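Local coordinates for protein HTH-type transcriptional regulator mcbR (Escherichia coli UMEA 3718-1, PDB 4P9F) that binds the promoter region of McbA and represses its expression, thereby preventing colanic acid overproduction and supporting biofilm formation, at residues H16-G21 with N56-A61; N80-E85 with E150-R155; L131-I136 with H196-I201. One frame throughout, in Å; residues are numbered along the deposited sequence.

All three contacts are buried, yet they serve different parts of the fold. Interaction 1 belongs to the DNA-binding part and is mainly apolar, without a polar bond between its segments, its leucines and alanine joining the end of a helix to the chain that leads into a small strand. Interactions 2 and 3 lie within the helical FCD domain and share no helix, each with an arginine among its apolar neighbours. Interactions 1 and 2 touch through V154, which packs against both L18 and A57, so helix 143-156 links the two domains. Interactions 2 and 3 have centres about 13 Å apart and share an acid, E87, that pairs with R83 in one and R133 in the other.

Interaction 1 of 3, residues H16-G21 with N56-A61; sequences HQLSIG and NALSVA
L18 and A57 mark the closest approach of the two backbones, their CA atoms 8.4 Å apart, a gap that side chains have to fill. L18 sits in the last turn of helix 6-19, which ends in a Schellman motif: G21 is its C-prime residue, with positive phi, and G21 N bonds to L18 O at 3.1 Å. The facing segment 56-61 leaves helix 42-54 in the same manner, with N56 as the C-prime residue, and then straightens into strand 59-61. L18 carries the contact. Its CG lies beside the backbone N (chi1 -75°), and the side chain reaches across to the turn. There it forks: CD1 comes within 4.0 Å of A57 O, a loose van der Waals approach, while CD2 meets L58 CD2 at 4.3 Å, methyl to methyl. A branched leucine suits position 18 because its two methyls serve these two partners at once. The CB of A57 is directed at the helix, and as a single methyl it lets the leucine come up to the backbone oxygen. The CB of L58 is not directed at the helix, although the end of its side chain comes nearer. L58 also packs on L49 and L52 of helix 42-54, the second helix of the helix-turn-helix motif, and L18 rests on L23 and V68. V154 of helix 143-156 packs on both L18 and A57, seating the DNA-binding domain on the FCD domain.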
ATOM      1  N   HIS A  16      11.477  10.283  -3.273  1.00 24.02           N
ATOM      2  CA  HIS A  16      12.654   9.808  -3.990  1.00 25.83           C
ATOM      3  C   HIS A  16      13.861   9.723  -3.055  1.00 21.08           C
ATOM      4  O   HIS A  16      14.526   8.695  -2.993  1.00 24.57           O
ATOM      5  CB  HIS A  16      12.948  10.718  -5.195  1.00 31.10           C
ATOM      6  CG  HIS A  16      14.078  10.232  -6.052  1.00 37.87           C
ATOM      7  ND1 HIS A  16      15.372  10.671  -5.893  1.00 42.78           N
ATOM      8  CD2 HIS A  16      14.124   9.275  -7.012  1.00 39.36           C
ATOM      9  CE1 HIS A  16      16.162  10.050  -6.756  1.00 34.68           C
ATOM     10  NE2 HIS A  16      15.427   9.196  -7.443  1.00 38.64           N
ATOM     11  N   GLN A  17      14.104  10.792  -2.296  1.00 17.64           N
ATOM     12  CA  GLN A  17      15.198  10.839  -1.326  1.00 20.36           C
ATOM     13  C   GLN A  17      15.080   9.721  -0.285  1.00 26.68           C
ATOM     14  O   GLN A  17      16.056   9.044   0.013  1.00 29.14           O
ATOM     15  CB  GLN A  17      15.200  12.188  -0.590  1.00 24.10           C
ATOM     16  CG  GLN A  17      15.495  13.383  -1.469  1.00 31.01           C
ATOM     17  CD  GLN A  17      16.866  13.303  -2.097  1.00 44.63           C
ATOM     18  OE1 GLN A  17      17.002  13.310  -3.320  1.00 55.52           O
ATOM     19  NE2 GLN A  17      17.894  13.241  -1.262  1.00 40.58           N
ATOM     20  N   LEU A  18      13.869   9.518   0.236  1.00 28.23           N
ATOM     21  CA  LEU A  18      13.620   8.446   1.206  1.00 27.65           C
ATOM     22  C   LEU A  18      13.897   7.093   0.569  1.00 23.24           C
ATOM     23  O   LEU A  18      14.646   6.302   1.124  1.00 27.00           O
ATOM     24  CB  LEU A  18      12.187   8.510   1.746  1.00 23.84           C
ATOM     25  CG  LEU A  18      11.896   9.622   2.761  1.00 28.74           C
ATOM     26  CD1 LEU A  18      10.393   9.785   2.945  1.00 23.61           C
ATOM     27  CD2 LEU A  18      12.567   9.338   4.129  1.00 25.64           C
ATOM     28  N   SER A  19      13.356   6.876  -0.630  1.00 24.49           N
ATOM     29  CA  SER A  19      13.451   5.609  -1.352  1.00 31.66           C
ATOM     30  C   SER A  19      14.875   5.154  -1.683  1.00 34.90           C
ATOM     31  O   SER A  19      15.165   3.947  -1.653  1.00 30.22           O
ATOM     32  CB  SER A  19      12.679   5.694  -2.670  1.00 34.41           C
ATOM     33  OG  SER A  19      11.302   5.873  -2.416  1.00 49.39           O
ATOM     34  N   ILE A  20      15.755   6.101  -1.996  1.00 28.15           N
ATOM     35  CA  ILE A  20      17.127   5.747  -2.379  1.00 31.25           C
ATOM     36  C   ILE A  20      18.089   5.730  -1.188  1.00 33.55           C
ATOM     37  O   ILE A  20      19.300   5.579  -1.361  1.00 33.36           O
ATOM     38  CB  ILE A  20      17.691   6.706  -3.436  1.00 28.98           C
ATOM     39  CG1 ILE A  20      17.847   8.111  -2.842  1.00 30.74           C
ATOM     40  CG2 ILE A  20      16.821   6.695  -4.694  1.00 30.57           C
ATOM     41  CD1 ILE A  20      18.522   9.109  -3.779  1.00 35.82           C
ATOM     42  N   GLY A  21      17.542   5.872   0.016  1.00 28.52           N
ATOM     43  CA  GLY A  21      18.335   5.836   1.239  1.00 29.98           C
ATOM     44  C   GLY A  21      19.159   7.082   1.534  1.00 30.86           C
ATOM     45  O   GLY A  21      20.102   7.046   2.333  1.00 30.70           O
ATOM     46  N   ASN A  56       2.547   7.482   7.060  1.00 27.30           N
ATOM     47  CA  ASN A  56       3.554   6.958   7.996  1.00 28.16           C
ATOM     48  C   ASN A  56       4.956   6.797   7.410  1.00 29.01           C
ATOM     49  O   ASN A  56       5.748   5.985   7.885  1.00 28.90           O
ATOM     50  CB  ASN A  56       3.068   5.617   8.559  1.00 23.48           C
ATOM     51  CG  ASN A  56       1.781   5.771   9.336  1.00 36.55           C
ATOM     52  OD1 ASN A  56       1.661   6.667  10.148  1.00 36.95           O
ATOM     53  ND2 ASN A  56       0.793   4.945   9.035  1.00 38.20           N
ATOM     54  N   ALA A  57       5.243   7.578   6.374  1.00 28.07           N
ATOM     55  CA  ALA A  57       6.562   7.632   5.754  1.00 21.94           C
ATOM     56  C   ALA A  57       7.492   8.569   6.516  1.00 29.25           C
ATOM     57  O   ALA A  57       8.715   8.537   6.336  1.00 25.37           O
ATOM     58  CB  ALA A  57       6.447   8.071   4.303  1.00 19.48           C
ATOM     59  N   LEU A  58       6.891   9.465   7.289  1.00 24.32           N
ATOM     60  CA  LEU A  58       7.611  10.326   8.213  1.00 23.01           C
ATOM     61  C   LEU A  58       6.850  10.392   9.519  1.00 23.71           C
ATOM     62  O   LEU A  58       5.674  10.048   9.560  1.00 26.08           O
ATOM     63  CB  LEU A  58       7.774  11.741   7.640  1.00 20.96           C
ATOM     64  CG  LEU A  58       8.723  11.898   6.451  1.00 20.17           C
ATOM     65  CD1 LEU A  58       8.609  13.322   5.932  1.00 22.22           C
ATOM     66  CD2 LEU A  58      10.152  11.591   6.882  1.00 21.32           C
ATOM     67  N   SER A  59       7.516  10.873  10.567  1.00 22.29           N
ATOM     68  CA  SER A  59       6.883  11.089  11.860  1.00 27.42           C
ATOM     69  C   SER A  59       6.900  12.579  12.237  1.00 32.28           C
ATOM     70  O   SER A  59       7.812  13.305  11.864  1.00 27.77           O
ATOM     71  CB  SER A  59       7.606  10.289  12.958  1.00 37.33           C
ATOM     72  OG  SER A  59       7.532   8.900  12.713  1.00 43.59           O
ATOM     73  N   VAL A  60       5.906  13.009  13.005  1.00 26.85           N
ATOM     74  CA  VAL A  60       5.863  14.346  13.565  1.00 31.59           C
ATOM     75  C   VAL A  60       6.937  14.490  14.647  1.00 33.82           C
ATOM     76  O   VAL A  60       7.171  13.570  15.421  1.00 30.87           O
ATOM     77  CB  VAL A  60       4.479  14.632  14.171  1.00 38.10           C
ATOM     78  CG1 VAL A  60       4.501  15.922  14.961  1.00 43.35           C
ATOM     79  CG2 VAL A  60       3.427  14.660  13.061  1.00 37.58           C
ATOM     80  N   ALA A  61       7.628  15.626  14.653  1.00 35.61           N
ATOM     81  CA  ALA A  61       8.607  15.971  15.693  1.00 30.76           C
ATOM     82  C   ALA A  61       8.281  17.350  16.296  1.00 27.69           C
ATOM     83  O   ALA A  61       7.552  18.126  15.687  1.00 31.61           O
ATOM     84  CB  ALA A  61      10.037  15.945  15.104  1.00 24.62           C
TER

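Interaction 2 of 3, residues N80-E85 with E150-R155; sequences NRIRYE and EQLWVR
I82 and L152 meet because their torsions aim one methyl at another: CG2 of I82 stands anti to its own backbone N, while the CG of L152 lies beside its N and leaves CD1 facing the other helix. R83, one residue on, has its CG wedged between backbone N and carbonyl carbon (chi1 73°), and from CG to NE the chain runs extended, carrying the guanidinium along the helix toward N80. The methyl contact, I82 CG2 to L152 CD1, is 3.6 Å, with the two side chains crossing at about a right angle. The same CD1 lies 4.1 Å from R83 CB, so one leucine methyl rests on two neighbours. At the polar end N80 takes R83 side-on: R83 NE to N80 OD1 is 2.8 Å and fairly straight, in the carbonyl plane, whereas R83 NH2 to N80 OD1 is 3.2 Å, more bent, and comes from above that plane. Two bonds to one oxygen hold the guanidinium's rotation. R83 NH1 comes 3.8 Å from W153 NE1 at the indole edge, the two planes 71° apart. These donors do not bond each other; both turn to E87 OE2, by salt bridge from R83 and hydrogen bond from W153. A shared acid probably lets the two N-H groups lie side by side in a buried place. Segments 80-85 and 150-155 run nearly antiparallel (156°), their axes 10.2 Å apart at closest approach, as expected in the antiparallel helical bundle of an FCD domain.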
ATOM      1  N   ASN A  80       9.481  -6.272   3.415  1.00 29.37           N
ATOM      2  CA  ASN A  80       9.967  -7.207   2.397  1.00 25.94           C
ATOM      3  C   ASN A  80       8.971  -8.320   2.082  1.00 21.11           C
ATOM      4  O   ASN A  80       8.774  -8.664   0.920  1.00 29.85           O
ATOM      5  CB  ASN A  80      11.298  -7.823   2.829  1.00 28.11           C
ATOM      6  CG  ASN A  80      12.445  -6.859   2.675  1.00 36.23           C
ATOM      7  OD1 ASN A  80      12.408  -5.979   1.818  1.00 33.97           O
ATOM      8  ND2 ASN A  80      13.465  -7.004   3.513  1.00 38.62           N
ATOM      9  N   ARG A  81       8.330  -8.851   3.114  1.00 23.16           N
ATOM     10  CA  ARG A  81       7.341  -9.905   2.935  1.00 26.81           C
ATOM     11  C   ARG A  81       6.153  -9.394   2.127  1.00 30.30           C
ATOM     12  O   ARG A  81       5.664 -10.083   1.230  1.00 30.71           O
ATOM     13  CB  ARG A  81       6.877 -10.449   4.286  1.00 30.68           C
ATOM     14  CG  ARG A  81       7.980 -11.160   5.040  1.00 51.78           C
ATOM     15  CD  ARG A  81       7.554 -11.545   6.439  1.00 58.19           C
ATOM     16  NE  ARG A  81       6.588 -12.627   6.424  1.00 65.39           N
ATOM     17  CZ  ARG A  81       6.231 -13.309   7.502  1.00 70.42           C
ATOM     18  NH1 ARG A  81       6.762 -13.007   8.679  1.00 73.86           N
ATOM     19  NH2 ARG A  81       5.345 -14.289   7.402  1.00 70.24           N
ATOM     20  N   ILE A  82       5.713  -8.177   2.422  1.00 23.15           N
ATOM     21  CA  ILE A  82       4.605  -7.586   1.687  1.00 21.14           C
ATOM     22  C   ILE A  82       4.996  -7.322   0.234  1.00 26.93           C
ATOM     23  O   ILE A  82       4.298  -7.723  -0.694  1.00 23.94           O
ATOM     24  CB  ILE A  82       4.119  -6.263   2.325  1.00 24.52           C
ATOM     25  CG1 ILE A  82       3.666  -6.485   3.776  1.00 21.58           C
ATOM     26  CG2 ILE A  82       2.959  -5.676   1.503  1.00 25.94           C
ATOM     27  CD1 ILE A  82       3.448  -5.191   4.567  1.00 26.82           C
ATOM     28  N   ARG A  83       6.121  -6.661   0.025  1.00 24.35           N
ATOM     29  CA  ARG A  83       6.473  -6.277  -1.331  1.00 25.09           C
ATOM     30  C   ARG A  83       6.886  -7.481  -2.169  1.00 24.21           C
ATOM     31  O   ARG A  83       6.806  -7.446  -3.393  1.00 27.96           O
ATOM     32  CB  ARG A  83       7.580  -5.246  -1.309  1.00 26.17           C
ATOM     33  CG  ARG A  83       8.930  -5.814  -0.941  1.00 33.86           C
ATOM     34  CD  ARG A  83       9.910  -4.670  -0.824  1.00 41.85           C
ATOM     35  NE  ARG A  83      11.281  -5.115  -0.579  1.00 41.07           N
ATOM     36  CZ  ARG A  83      12.203  -5.261  -1.521  1.00 38.49           C
ATOM     37  NH1 ARG A  83      11.917  -4.997  -2.799  1.00 31.87           N
ATOM     38  NH2 ARG A  83      13.420  -5.650  -1.175  1.00 33.08           N
ATOM     39  N   TYR A  84       7.339  -8.532  -1.510  1.00 26.14           N
ATOM     40  CA  TYR A  84       7.647  -9.767  -2.214  1.00 30.59           C
ATOM     41  C   TYR A  84       6.448 -10.198  -3.051  1.00 35.45           C
ATOM     42  O   TYR A  84       6.565 -10.342  -4.264  1.00 28.85           O
ATOM     43  CB  TYR A  84       8.034 -10.863  -1.227  1.00 34.21           C
ATOM     44  CG  TYR A  84       8.360 -12.198  -1.865  1.00 37.40           C
ATOM     45  CD1 TYR A  84       9.637 -12.478  -2.350  1.00 42.81           C
ATOM     46  CD2 TYR A  84       7.389 -13.180  -1.976  1.00 41.56           C
ATOM     47  CE1 TYR A  84       9.929 -13.724  -2.928  1.00 47.66           C
ATOM     48  CE2 TYR A  84       7.668 -14.416  -2.543  1.00 52.08           C
ATOM     49  CZ  TYR A  84       8.937 -14.686  -3.015  1.00 52.41           C
ATOM     50  OH  TYR A  84       9.186 -15.918  -3.580  1.00 49.07           O
ATOM     51  N   GLU A  85       5.283 -10.338  -2.417  1.00 33.51           N
ATOM     52  CA  GLU A  85       4.081 -10.737  -3.144  1.00 29.44           C
ATOM     53  C   GLU A  85       3.671  -9.730  -4.198  1.00 25.96           C
ATOM     54  O   GLU A  85       3.296 -10.117  -5.303  1.00 27.45           O
ATOM     55  CB  GLU A  85       2.909 -10.982  -2.192  1.00 34.70           C
ATOM     56  CG  GLU A  85       3.190 -12.047  -1.167  1.00 45.75           C
ATOM     57  CD  GLU A  85       3.409 -13.423  -1.789  1.00 57.80           C
ATOM     58  OE1 GLU A  85       2.864 -13.688  -2.884  1.00 59.85           O
ATOM     59  OE2 GLU A  85       4.116 -14.245  -1.171  1.00 66.07           O
ATOM     60  N   GLU A 150       5.720   1.426  -4.762  1.00 22.55           N
ATOM     61  CA  GLU A 150       6.523   2.631  -4.505  1.00 23.49           C
ATOM     62  C   GLU A 150       6.411   3.077  -3.055  1.00 23.96           C
ATOM     63  O   GLU A 150       7.396   3.505  -2.434  1.00 23.53           O
ATOM     64  CB  GLU A 150       6.068   3.765  -5.418  1.00 29.86           C
ATOM     65  CG  GLU A 150       6.417   3.553  -6.865  1.00 29.88           C
ATOM     66  CD  GLU A 150       6.251   4.816  -7.671  1.00 35.83           C
ATOM     67  OE1 GLU A 150       5.137   5.016  -8.178  1.00 45.05           O
ATOM     68  OE2 GLU A 150       7.206   5.618  -7.770  1.00 42.49           O
ATOM     69  N   GLN A 151       5.207   2.960  -2.505  1.00 22.70           N
ATOM     70  CA  GLN A 151       4.962   3.326  -1.109  1.00 25.69           C
ATOM     71  C   GLN A 151       5.842   2.477  -0.166  1.00 30.84           C
ATOM     72  O   GLN A 151       6.459   2.982   0.775  1.00 24.55           O
ATOM     73  CB  GLN A 151       3.486   3.127  -0.798  1.00 27.53           C
ATOM     74  CG  GLN A 151       2.901   4.059   0.207  1.00 41.49           C
ATOM     75  CD  GLN A 151       1.467   3.695   0.549  1.00 34.14           C
ATOM     76  OE1 GLN A 151       1.120   3.564   1.712  1.00 35.51           O
ATOM     77  NE2 GLN A 151       0.638   3.521  -0.469  1.00 33.71           N
ATOM     78  N   LEU A 152       5.918   1.182  -0.444  1.00 20.88           N
ATOM     79  CA  LEU A 152       6.707   0.281   0.398  1.00 21.54           C
ATOM     80  C   LEU A 152       8.213   0.555   0.254  1.00 22.56           C
ATOM     81  O   LEU A 152       8.963   0.436   1.217  1.00 23.11           O
ATOM     82  CB  LEU A 152       6.358  -1.166   0.065  1.00 20.43           C
ATOM     83  CG  LEU A 152       4.935  -1.557   0.513  1.00 26.46           C
ATOM     84  CD1 LEU A 152       4.469  -2.878  -0.131  1.00 21.90           C
ATOM     85  CD2 LEU A 152       4.867  -1.674   2.053  1.00 21.53           C
ATOM     86  N   TRP A 153       8.647   0.961  -0.936  1.00 20.75           N
ATOM     87  CA  TRP A 153      10.040   1.359  -1.133  1.00 23.95           C
ATOM     88  C   TRP A 153      10.392   2.595  -0.309  1.00 23.49           C
ATOM     89  O   TRP A 153      11.520   2.737   0.174  1.00 26.02           O
ATOM     90  CB  TRP A 153      10.297   1.650  -2.607  1.00 24.91           C
ATOM     91  CG  TRP A 153      10.373   0.423  -3.475  1.00 30.40           C
ATOM     92  CD1 TRP A 153      10.425  -0.883  -3.068  1.00 30.66           C
ATOM     93  CD2 TRP A 153      10.333   0.397  -4.911  1.00 38.81           C
ATOM     94  NE1 TRP A 153      10.461  -1.719  -4.168  1.00 29.29           N
ATOM     95  CE2 TRP A 153      10.402  -0.956  -5.311  1.00 36.13           C
ATOM     96  CE3 TRP A 153      10.252   1.398  -5.906  1.00 36.75           C
ATOM     97  CZ2 TRP A 153      10.399  -1.342  -6.657  1.00 34.74           C
ATOM     98  CZ3 TRP A 153      10.249   1.013  -7.245  1.00 39.07           C
ATOM     99  CH2 TRP A 153      10.329  -0.344  -7.607  1.00 37.39           C
ATOM    100  N   VAL A 154       9.436   3.516  -0.206  1.00 23.33           N
ATOM    101  CA  VAL A 154       9.600   4.707   0.627  1.00 23.56           C
ATOM    102  C   VAL A 154       9.745   4.304   2.096  1.00 21.56           C
ATOM    103  O   VAL A 154      10.585   4.841   2.798  1.00 25.88           O
ATOM    104  CB  VAL A 154       8.415   5.685   0.479  1.00 25.92           C
ATOM    105  CG1 VAL A 154       8.508   6.811   1.524  1.00 22.48           C
ATOM    106  CG2 VAL A 154       8.372   6.292  -0.947  1.00 24.16           C
ATOM    107  N   ARG A 155       8.928   3.354   2.545  1.00 21.26           N
ATOM    108  CA  ARG A 155       8.953   2.886   3.938  1.00 25.83           C
ATOM    109  C   ARG A 155      10.285   2.180   4.268  1.00 26.03           C
ATOM    110  O   ARG A 155      10.857   2.388   5.322  1.00 28.36           O
ATOM    111  CB  ARG A 155       7.770   1.928   4.192  1.00 27.64           C
ATOM    112  CG  ARG A 155       6.404   2.594   4.141  1.00 29.07           C
ATOM    113  CD  ARG A 155       6.196   3.589   5.260  1.00 26.36           C
ATOM    114  NE  ARG A 155       5.929   2.995   6.577  1.00 27.70           N
ATOM    115  CZ  ARG A 155       4.715   2.573   6.950  1.00 25.93           C
ATOM    116  NH1 ARG A 155       3.707   2.624   6.089  1.00 25.61           N
ATOM    117  NH2 ARG A 155       4.505   2.093   8.161  1.00 31.19           N
TER

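Interaction 3 of 3, residues L131-I136 with H196-I201; sequences LFRLAI and HCLAEI
R133 bridges to L198 with its methylene arm and to I201 with its guanidinium, for the nearest CA atoms of the two segments, those of R133 and L198, are 9.1 Å apart. Its CB leaves helix 122-138 toward helix 191-210 and packs against the indole of W153. CG, set beside the backbone N, carries the chain outward, and CD then reaches L198 CD1 at 3.8 Å, methylene against methyl. Here the arginine behaves as an apolar residue, and the leucine suits the spot: its CG, anti to the backbone N (chi1 -176°), lets CD1 extend to the arginine although its CB is not aimed at that helix. L198 also touches L88 and V91 of helix 73-95, so the methylene arm of R133 is received into the interior of the all-helical FCD domain, where helices 73-95, 122-138 and 191-210 come together. F132 and I136, on the same helix as R133, pack on L106 of helix 100-119, and I136 also on V91 and A94 of helix 73-95. Beyond CD the arm bends (chi3 -119°), and the guanidinium turns to present a face to I201. The CG2 of I201 lies over that face, 3.8 Å from R133 NH2 and 4.2 Å from R133 CZ. An isoleucine fits this role because beta-branching lets CG2, anti to the backbone N, meet the guanidinium while CG1 lies beside the N, and the residue also touches N178 and Y179 of helix 177-187. At the tip, R133 NH1 is salt-bridged to E87 OE1. R83 NH1 approaches R133 NH1, and the charge of E87 probably offsets that of both arginines.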
ATOM      1  N   LEU A 131      14.300   2.468 -11.115  1.00 26.87           N
ATOM      2  CA  LEU A 131      13.724   2.873 -12.394  1.00 37.21           C
ATOM      3  C   LEU A 131      13.485   1.663 -13.293  1.00 37.79           C
ATOM      4  O   LEU A 131      12.493   1.584 -14.012  1.00 35.11           O
ATOM      5  CB  LEU A 131      14.662   3.861 -13.087  1.00 37.92           C
ATOM      6  CG  LEU A 131      14.664   5.294 -12.558  1.00 42.06           C
ATOM      7  CD1 LEU A 131      15.628   6.149 -13.360  1.00 37.72           C
ATOM      8  CD2 LEU A 131      13.263   5.898 -12.551  1.00 43.18           C
ATOM      9  N   PHE A 132      14.419   0.724 -13.251  1.00 37.28           N
ATOM     10  CA  PHE A 132      14.331  -0.498 -14.033  1.00 32.32           C
ATOM     11  C   PHE A 132      13.109  -1.319 -13.605  1.00 28.74           C
ATOM     12  O   PHE A 132      12.272  -1.694 -14.431  1.00 35.98           O
ATOM     13  CB  PHE A 132      15.627  -1.304 -13.870  1.00 34.39           C
ATOM     14  CG  PHE A 132      15.629  -2.644 -14.574  1.00 38.72           C
ATOM     15  CD1 PHE A 132      15.889  -2.730 -15.939  1.00 43.01           C
ATOM     16  CD2 PHE A 132      15.402  -3.814 -13.864  1.00 40.49           C
ATOM     17  CE1 PHE A 132      15.902  -3.958 -16.593  1.00 49.00           C
ATOM     18  CE2 PHE A 132      15.421  -5.060 -14.507  1.00 42.96           C
ATOM     19  CZ  PHE A 132      15.668  -5.130 -15.874  1.00 48.94           C
ATOM     20  N   ARG A 133      12.993  -1.591 -12.311  1.00 27.36           N
ATOM     21  CA  ARG A 133      11.886  -2.425 -11.863  1.00 31.75           C
ATOM     22  C   ARG A 133      10.541  -1.712 -12.045  1.00 31.29           C
ATOM     23  O   ARG A 133       9.552  -2.323 -12.438  1.00 39.59           O
ATOM     24  CB  ARG A 133      12.051  -2.844 -10.398  1.00 31.22           C
ATOM     25  CG  ARG A 133      12.950  -4.078 -10.188  1.00 34.16           C
ATOM     26  CD  ARG A 133      12.865  -4.542  -8.728  1.00 40.86           C
ATOM     27  NE  ARG A 133      14.123  -4.510  -8.006  1.00 54.91           N
ATOM     28  CZ  ARG A 133      14.226  -4.797  -6.715  1.00 57.54           C
ATOM     29  NH1 ARG A 133      13.140  -5.130  -6.032  1.00 49.82           N
ATOM     30  NH2 ARG A 133      15.406  -4.750  -6.107  1.00 67.31           N
ATOM     31  N   LEU A 134      10.515  -0.408 -11.800  1.00 34.94           N
ATOM     32  CA  LEU A 134       9.274   0.341 -11.937  1.00 35.36           C
ATOM     33  C   LEU A 134       8.806   0.399 -13.389  1.00 36.94           C
ATOM     34  O   LEU A 134       7.614   0.320 -13.653  1.00 36.29           O
ATOM     35  CB  LEU A 134       9.442   1.751 -11.383  1.00 43.86           C
ATOM     36  CG  LEU A 134       8.142   2.460 -11.016  1.00 51.30           C
ATOM     37  CD1 LEU A 134       7.312   1.598 -10.098  1.00 47.78           C
ATOM     38  CD2 LEU A 134       8.444   3.795 -10.375  1.00 55.24           C
ATOM     39  N   ALA A 135       9.750   0.512 -14.322  1.00 31.13           N
ATOM     40  CA  ALA A 135       9.430   0.482 -15.737  1.00 40.53           C
ATOM     41  C   ALA A 135       8.759  -0.839 -16.094  1.00 39.59           C
ATOM     42  O   ALA A 135       7.827  -0.881 -16.905  1.00 45.27           O
ATOM     43  CB  ALA A 135      10.689   0.690 -16.587  1.00 30.45           C
ATOM     44  N   ILE A 136       9.240  -1.919 -15.497  1.00 34.57           N
ATOM     45  CA  ILE A 136       8.611  -3.213 -15.695  1.00 36.02           C
ATOM     46  C   ILE A 136       7.201  -3.198 -15.116  1.00 40.14           C
ATOM     47  O   ILE A 136       6.228  -3.508 -15.815  1.00 35.24           O
ATOM     48  CB  ILE A 136       9.423  -4.353 -15.030  1.00 38.33           C
ATOM     49  CG1 ILE A 136      10.803  -4.491 -15.693  1.00 35.46           C
ATOM     50  CG2 ILE A 136       8.668  -5.673 -15.127  1.00 32.73           C
ATOM     51  CD1 ILE A 136      11.765  -5.395 -14.913  1.00 34.19           C
ATOM     52  N   HIS A 196      11.140 -16.022 -10.647  1.00 28.75           N
ATOM     53  CA  HIS A 196      12.335 -16.594 -10.059  1.00 27.74           C
ATOM     54  C   HIS A 196      13.516 -15.598 -10.066  1.00 30.49           C
ATOM     55  O   HIS A 196      14.178 -15.426  -9.052  1.00 32.86           O
ATOM     56  CB  HIS A 196      12.711 -17.886 -10.802  1.00 33.99           C
ATOM     57  CG  HIS A 196      14.024 -18.469 -10.377  1.00 40.46           C
ATOM     58  ND1 HIS A 196      15.223 -18.096 -10.946  1.00 49.50           N
ATOM     59  CD2 HIS A 196      14.327 -19.396  -9.437  1.00 41.42           C
ATOM     60  CE1 HIS A 196      16.209 -18.767 -10.375  1.00 45.94           C
ATOM     61  NE2 HIS A 196      15.689 -19.563  -9.457  1.00 46.81           N
ATOM     62  N   CYS A 197      13.774 -14.942 -11.202  1.00 29.74           N
ATOM     63  CA  CYS A 197      14.874 -13.978 -11.297  1.00 27.05           C
ATOM     64  C   CYS A 197      14.646 -12.781 -10.366  1.00 30.98           C
ATOM     65  O   CYS A 197      15.560 -12.331  -9.677  1.00 30.11           O
ATOM     66  CB  CYS A 197      15.061 -13.499 -12.750  1.00 27.90           C
ATOM     67  SG  CYS A 197      15.727 -14.824 -13.835  1.00 35.43           S
ATOM     68  N   LEU A 198      13.417 -12.280 -10.342  1.00 27.92           N
ATOM     69  CA  LEU A 198      13.106 -11.144  -9.496  1.00 27.37           C
ATOM     70  C   LEU A 198      13.224 -11.535  -8.018  1.00 29.18           C
ATOM     71  O   LEU A 198      13.727 -10.757  -7.215  1.00 28.04           O
ATOM     72  CB  LEU A 198      11.707 -10.611  -9.792  1.00 31.12           C
ATOM     73  CG  LEU A 198      11.318  -9.352  -9.008  1.00 32.74           C
ATOM     74  CD1 LEU A 198      12.346  -8.223  -9.235  1.00 27.82           C
ATOM     75  CD2 LEU A 198       9.891  -8.899  -9.390  1.00 32.13           C
ATOM     76  N   ALA A 199      12.779 -12.736  -7.663  1.00 26.79           N
ATOM     77  CA  ALA A 199      12.946 -13.214  -6.292  1.00 28.45           C
ATOM     78  C   ALA A 199      14.430 -13.295  -5.911  1.00 30.73           C
ATOM     79  O   ALA A 199      14.818 -12.898  -4.814  1.00 31.17           O
ATOM     80  CB  ALA A 199      12.280 -14.582  -6.105  1.00 27.16           C
ATOM     81  N   GLU A 200      15.253 -13.788  -6.835  1.00 29.19           N
ATOM     82  CA  GLU A 200      16.696 -13.884  -6.619  1.00 34.89           C
ATOM     83  C   GLU A 200      17.305 -12.491  -6.420  1.00 31.00           C
ATOM     84  O   GLU A 200      18.169 -12.291  -5.560  1.00 32.15           O
ATOM     85  CB  GLU A 200      17.370 -14.597  -7.809  1.00 40.13           C
ATOM     86  CG  GLU A 200      17.157 -16.126  -7.895  1.00 55.24           C
ATOM     87  CD  GLU A 200      18.149 -16.940  -7.066  1.00 63.32           C
ATOM     88  OE1 GLU A 200      19.367 -16.819  -7.312  1.00 69.54           O
ATOM     89  OE2 GLU A 200      17.720 -17.732  -6.200  1.00 66.01           O
ATOM     90  N   ILE A 201      16.856 -11.530  -7.225  1.00 25.12           N
ATOM     91  CA  ILE A 201      17.326 -10.143  -7.111  1.00 24.93           C
ATOM     92  C   ILE A 201      17.025  -9.595  -5.728  1.00 35.24           C
ATOM     93  O   ILE A 201      17.887  -9.001  -5.069  1.00 29.81           O
ATOM     94  CB  ILE A 201      16.681  -9.238  -8.194  1.00 27.74           C
ATOM     95  CG1 ILE A 201      17.258  -9.594  -9.576  1.00 30.63           C
ATOM     96  CG2 ILE A 201      16.920  -7.746  -7.891  1.00 24.61           C
ATOM     97  CD1 ILE A 201      16.570  -8.912 -10.720  1.00 29.51           C
TER